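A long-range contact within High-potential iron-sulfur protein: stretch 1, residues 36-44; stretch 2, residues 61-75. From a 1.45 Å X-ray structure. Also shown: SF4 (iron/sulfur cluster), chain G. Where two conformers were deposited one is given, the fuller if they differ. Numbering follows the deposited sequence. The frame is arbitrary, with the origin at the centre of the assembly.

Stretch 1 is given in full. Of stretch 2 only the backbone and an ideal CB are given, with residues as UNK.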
# COMPACT_ATOMS: atom_id res chain seq x y z
N GLN A 36 0.17 13.33 -15.06
CA GLN A 36 0.33 12.23 -14.12
C GLN A 36 -0.75 11.18 -14.41
O GLN A 36 -1.92 11.44 -14.29
CB GLN A 36 0.21 12.71 -12.68
CG GLN A 36 1.19 13.81 -12.32
CD GLN A 36 1.02 14.30 -10.89
OE1 GLN A 36 0.20 13.83 -10.11
NE2 GLN A 36 1.79 15.31 -10.51
N SER A 37 -0.30 9.97 -14.72
CA SER A 37 -1.22 8.86 -14.87
C SER A 37 -0.46 7.60 -14.51
O SER A 37 0.77 7.59 -14.44
CB SER A 37 -1.84 8.77 -16.27
OG SER A 37 -0.78 8.57 -17.19
N CYS A 38 -1.16 6.47 -14.40
CA CYS A 38 -0.45 5.21 -14.12
C CYS A 38 0.57 4.93 -15.20
O CYS A 38 1.68 4.49 -14.91
CB CYS A 38 -1.45 4.06 -13.99
SG CYS A 38 -2.69 4.30 -12.70
N SER A 39 0.25 5.27 -16.45
CA SER A 39 1.18 5.03 -17.55
C SER A 39 2.49 5.80 -17.37
O SER A 39 3.49 5.38 -17.94
CB SER A 39 0.55 5.40 -18.88
OG SER A 39 0.19 6.76 -18.90
N THR A 40 2.49 6.92 -16.64
CA THR A 40 3.72 7.68 -16.43
C THR A 40 4.25 7.54 -15.02
O THR A 40 5.18 8.26 -14.61
CB THR A 40 3.53 9.18 -16.73
OG1 THR A 40 2.59 9.78 -15.82
CG2 THR A 40 3.07 9.39 -18.17
N CYS A 41 3.74 6.58 -14.26
CA CYS A 41 4.12 6.34 -12.87
C CYS A 41 5.22 5.29 -12.75
O CYS A 41 5.17 4.25 -13.41
CB CYS A 41 2.88 5.87 -12.09
SG CYS A 41 3.16 5.53 -10.35
N ALA A 42 6.16 5.52 -11.84
CA ALA A 42 7.25 4.57 -11.64
C ALA A 42 6.79 3.24 -11.09
O ALA A 42 7.50 2.22 -11.17
CB ALA A 42 8.29 5.20 -10.71
N LEU A 43 5.62 3.17 -10.46
CA LEU A 43 5.11 1.95 -9.86
C LEU A 43 4.31 1.09 -10.82
O LEU A 43 4.19 -0.13 -10.57
CB LEU A 43 4.29 2.27 -8.60
CG LEU A 43 5.06 3.04 -7.52
CD1 LEU A 43 4.18 3.31 -6.31
CD2 LEU A 43 6.34 2.32 -7.11
N TYR A 44 3.80 1.64 -11.91
CA TYR A 44 2.98 0.88 -12.85
C TYR A 44 3.78 -0.26 -13.47
O TYR A 44 4.90 -0.05 -13.94
CB TYR A 44 2.41 1.79 -13.92
CG TYR A 44 1.47 1.17 -14.92
CD1 TYR A 44 1.74 1.22 -16.28
CD2 TYR A 44 0.28 0.56 -14.52
CE1 TYR A 44 0.86 0.68 -17.20
CE2 TYR A 44 -0.59 0.02 -15.43
CZ TYR A 44 -0.30 0.08 -16.78
OH TYR A 44 -1.16 -0.45 -17.71
N UNK A 61 -5.98 -4.96 -11.23
CA UNK A 61 -5.23 -4.17 -12.19
C UNK A 61 -5.79 -2.75 -12.17
O UNK A 61 -6.95 -2.53 -11.80
CB UNK A 61 -5.30 -4.78 -13.59
N UNK A 62 -4.91 -1.80 -12.51
CA UNK A 62 -5.32 -0.41 -12.62
C UNK A 62 -5.40 -0.03 -14.10
O UNK A 62 -4.81 -0.72 -14.94
CB UNK A 62 -4.35 0.51 -11.87
N UNK A 63 -6.11 1.03 -14.41
CA UNK A 63 -6.23 1.51 -15.79
C UNK A 63 -5.06 2.46 -16.04
O UNK A 63 -4.79 3.36 -15.23
CB UNK A 63 -7.57 2.20 -16.04
N UNK A 64 -4.38 2.33 -17.18
CA UNK A 64 -3.19 3.10 -17.50
C UNK A 64 -3.41 4.60 -17.53
O UNK A 64 -2.51 5.40 -17.20
CB UNK A 64 -2.64 2.65 -18.85
N UNK A 65 -4.61 5.00 -17.88
CA UNK A 65 -5.12 6.35 -17.93
C UNK A 65 -5.42 6.91 -16.54
O UNK A 65 -5.76 8.08 -16.38
CB UNK A 65 -6.38 6.39 -18.80
N UNK A 66 -5.39 6.04 -15.52
CA UNK A 66 -5.76 6.35 -14.17
C UNK A 66 -4.73 7.12 -13.36
O UNK A 66 -3.72 7.57 -13.88
CB UNK A 66 -6.09 5.04 -13.44
N UNK A 67 -4.98 7.27 -12.06
CA UNK A 67 -4.13 8.04 -11.17
C UNK A 67 -4.49 7.75 -9.72
O UNK A 67 -5.63 7.45 -9.39
CB UNK A 67 -4.25 9.54 -11.47
N UNK A 68 -3.49 7.87 -8.87
CA UNK A 68 -3.73 7.84 -7.43
C UNK A 68 -2.70 8.77 -6.78
O UNK A 68 -1.76 9.24 -7.43
CB UNK A 68 -3.64 6.42 -6.87
N UNK A 69 -2.92 9.05 -5.50
CA UNK A 69 -2.10 10.04 -4.79
C UNK A 69 -0.66 9.63 -4.65
O UNK A 69 0.19 10.49 -4.38
CB UNK A 69 -2.68 10.30 -3.40
N UNK A 70 -0.31 8.36 -4.80
CA UNK A 70 1.04 7.87 -4.76
C UNK A 70 1.78 8.02 -6.08
O UNK A 70 2.92 7.54 -6.20
CB UNK A 70 1.03 6.40 -4.34
N UNK A 71 1.14 8.64 -7.10
CA UNK A 71 1.80 8.78 -8.38
C UNK A 71 3.26 9.17 -8.22
O UNK A 71 3.52 10.19 -7.57
CB UNK A 71 1.07 9.82 -9.24
N UNK A 72 4.14 8.37 -8.78
CA UNK A 72 5.57 8.53 -8.54
C UNK A 72 6.31 8.88 -9.82
O UNK A 72 6.35 8.07 -10.73
CB UNK A 72 6.15 7.25 -7.93
N UNK A 73 6.87 10.08 -9.85
CA UNK A 73 7.63 10.52 -11.02
C UNK A 73 8.87 9.63 -11.12
O UNK A 73 9.48 9.31 -10.11
CB UNK A 73 8.01 12.00 -10.92
N UNK A 74 9.19 9.15 -12.31
CA UNK A 74 10.33 8.25 -12.47
C UNK A 74 11.69 8.89 -12.22
O UNK A 74 11.93 10.04 -12.58
CB UNK A 74 10.31 7.67 -13.88
N UNK A 75 12.61 8.15 -11.60
CA UNK A 75 13.95 8.67 -11.36
C UNK A 75 14.69 8.90 -12.68
O UNK A 75 15.68 9.68 -12.67
CB UNK A 75 14.74 7.71 -10.47
FE1 SF4 G . -1.43 4.29 -10.80
FE2 SF4 G . 1.04 4.79 -9.73
FE3 SF4 G . -0.39 2.64 -8.94
FE4 SF4 G . -1.19 5.12 -8.25
S1 SF4 G . 0.79 4.14 -7.60
S2 SF4 G . -2.58 3.44 -9.08
S3 SF4 G . -0.61 6.37 -10.10
S4 SF4 G . 0.42 2.93 -11.05

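At position 61 the ideal CB has nothing of stretch 1 within 5.5 Å. Many side chains would suit it. The deposited residue is Glu-61, which makes no contact here.

At position 62 the backbone is extended and CA-to-CB points toward stretch 1. The ideal CB lies 4.2 Å from Cys-38 SG, with the Tyr-44 ring beyond. A medium aliphatic residue would suit. It is Val-62. Its CG2 lies 3.8 Å from Tyr-44 CD2, at the ring edge, and its CG1 is 3.9 Å from SF4 S2.

Position 63 points away, so its side chain is little restricted. It is Val-63.

At position 64 the ideal CB is 3.6 Å from Tyr-44 OH and 4.2 Å from Ser-39 CB. This crowding favours a small residue. It is Ala-64. Its carbonyl O accepts a hydrogen bond from Ser-39 N at 2.9 Å.

Position 65 points away, and a polar or charged chain would be at ease. It is Lys-65.

At position 66 an ideal CB would sit 2.8 Å from the carbonyl O of Val-63, a clash, and 3.6 Å from Cys-38 SG. Glycine avoids this. Gly-66 closes a type I turn from Val-63, and its O accepts a hydrogen bond from Cys-38 N at 2.8 Å.

Position 67 points sideways, but Gln-36 OE1 offers an acceptor within reach of a long side chain. A donor such as Trp, Lys or Arg could use it. It is Trp-67, whose NE1 donates to Gln-36 OE1 at 2.9 Å.

Position 68 has no stretch 1 atom near its CB, but SF4 FE4 is close, and no cysteine of stretch 1 binds it. Cysteine is the natural choice. Cys-68 SG binds SF4 FE4 at 2.3 Å.

Position 69 points away and leaves the choice open. It is Ser-69.

At position 70 the ideal CB is 4.8 Å from Leu-43 CD1 and also near the cluster. A small apolar residue suits. Ala-70 CB lies 4.0 Å from SF4 S1.

Position 71 points toward stretch 1, near Gln-36 and Cys-41. Ser-37 O and Thr-40 OG1 lie further along as possible acceptors. A long or aromatic donor would suit. It is Trp-71. Its NE1 donates to Thr-40 OG1 at 3.1 Å and, weakly, to Ser-37 O at 3.0 Å. Gln-36 CG lies over the face of its six-membered ring.

At position 72 the CB points toward stretch 1, near Ala-42, Cys-41 and Leu-43. A small apolar residue fits. Ala-72 CB is 4.1 Å from Ala-42 CB. Ala-72 N donates to Cys-41 SG at 3.4 Å, and Ala-72 O accepts from Ala-42 N at 2.8 Å.

Position 73 points away; a polar chain suits. It is Lys-73.

Position 74 points sideways. The carbonyls of Thr-40 and Cys-41 lie within reach of a long cationic chain. Lys-74 CG packs 3.9 Å from Ala-42 CB. Lys-74 NZ donates to a water near Ser-39 O and Cys-41 O.

Position 75 has no stretch 1 atom nearby. Almost any residue would suit. It is Ala-75.

Stretch 2, residues 61-75: EVVAKGWCSAWAKKA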
# COMPACT_ATOMS: atom_id res chain seq x y z
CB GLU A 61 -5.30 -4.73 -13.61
CG GLU A 61 -4.45 -5.99 -13.75
CD GLU A 61 -4.36 -6.60 -15.11
OE1 GLU A 61 -3.51 -7.50 -15.27
OE2 GLU A 61 -5.13 -6.24 -16.01
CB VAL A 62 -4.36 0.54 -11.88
CG1 VAL A 62 -4.41 0.28 -10.38
CG2 VAL A 62 -2.93 0.45 -12.40
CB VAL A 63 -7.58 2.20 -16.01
CG1 VAL A 63 -7.70 2.80 -17.40
CG2 VAL A 63 -8.68 1.16 -15.81
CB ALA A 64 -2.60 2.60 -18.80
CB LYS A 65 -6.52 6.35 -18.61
CG LYS A 65 -6.53 6.28 -20.11
CD LYS A 65 -7.94 6.24 -20.67
CE LYS A 65 -8.76 7.46 -20.29
NZ LYS A 65 -9.89 7.63 -21.24
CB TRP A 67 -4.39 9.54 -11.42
CG TRP A 67 -3.56 10.48 -10.60
CD1 TRP A 67 -2.33 10.98 -10.93
CD2 TRP A 67 -3.88 11.04 -9.32
NE1 TRP A 67 -1.85 11.80 -9.93
CE2 TRP A 67 -2.79 11.86 -8.93
CE3 TRP A 67 -4.98 10.93 -8.46
CZ2 TRP A 67 -2.77 12.55 -7.73
CZ3 TRP A 67 -4.95 11.62 -7.26
CH2 TRP A 67 -3.86 12.42 -6.91
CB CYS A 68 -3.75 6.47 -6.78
SG CYS A 68 -2.11 5.88 -6.29
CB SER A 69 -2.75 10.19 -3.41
OG SER A 69 -2.12 11.15 -2.60
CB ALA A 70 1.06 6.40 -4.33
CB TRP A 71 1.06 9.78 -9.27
CG TRP A 71 1.72 9.91 -10.60
CD1 TRP A 71 1.48 9.14 -11.70
CD2 TRP A 71 2.74 10.85 -10.98
NE1 TRP A 71 2.30 9.50 -12.73
CE2 TRP A 71 3.08 10.57 -12.32
CE3 TRP A 71 3.39 11.89 -10.31
CZ2 TRP A 71 4.04 11.28 -13.02
CZ3 TRP A 71 4.34 12.60 -11.01
CH2 TRP A 71 4.65 12.30 -12.34
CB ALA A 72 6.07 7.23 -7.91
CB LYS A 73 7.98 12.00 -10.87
CG LYS A 73 8.51 12.71 -12.10
CD LYS A 73 10.03 12.83 -12.03
CE LYS A 73 10.59 13.75 -13.11
NZ LYS A 73 10.27 15.18 -12.83
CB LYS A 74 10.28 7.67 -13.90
CG LYS A 74 8.98 6.93 -14.17
CD LYS A 74 8.82 6.53 -15.63
CE LYS A 74 7.49 5.83 -15.83
NZ LYS A 74 7.39 5.22 -17.19
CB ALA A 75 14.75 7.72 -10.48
O HOH W 1 5.12 3.74 -16.18
O HOH W 2 7.29 9.97 -14.70
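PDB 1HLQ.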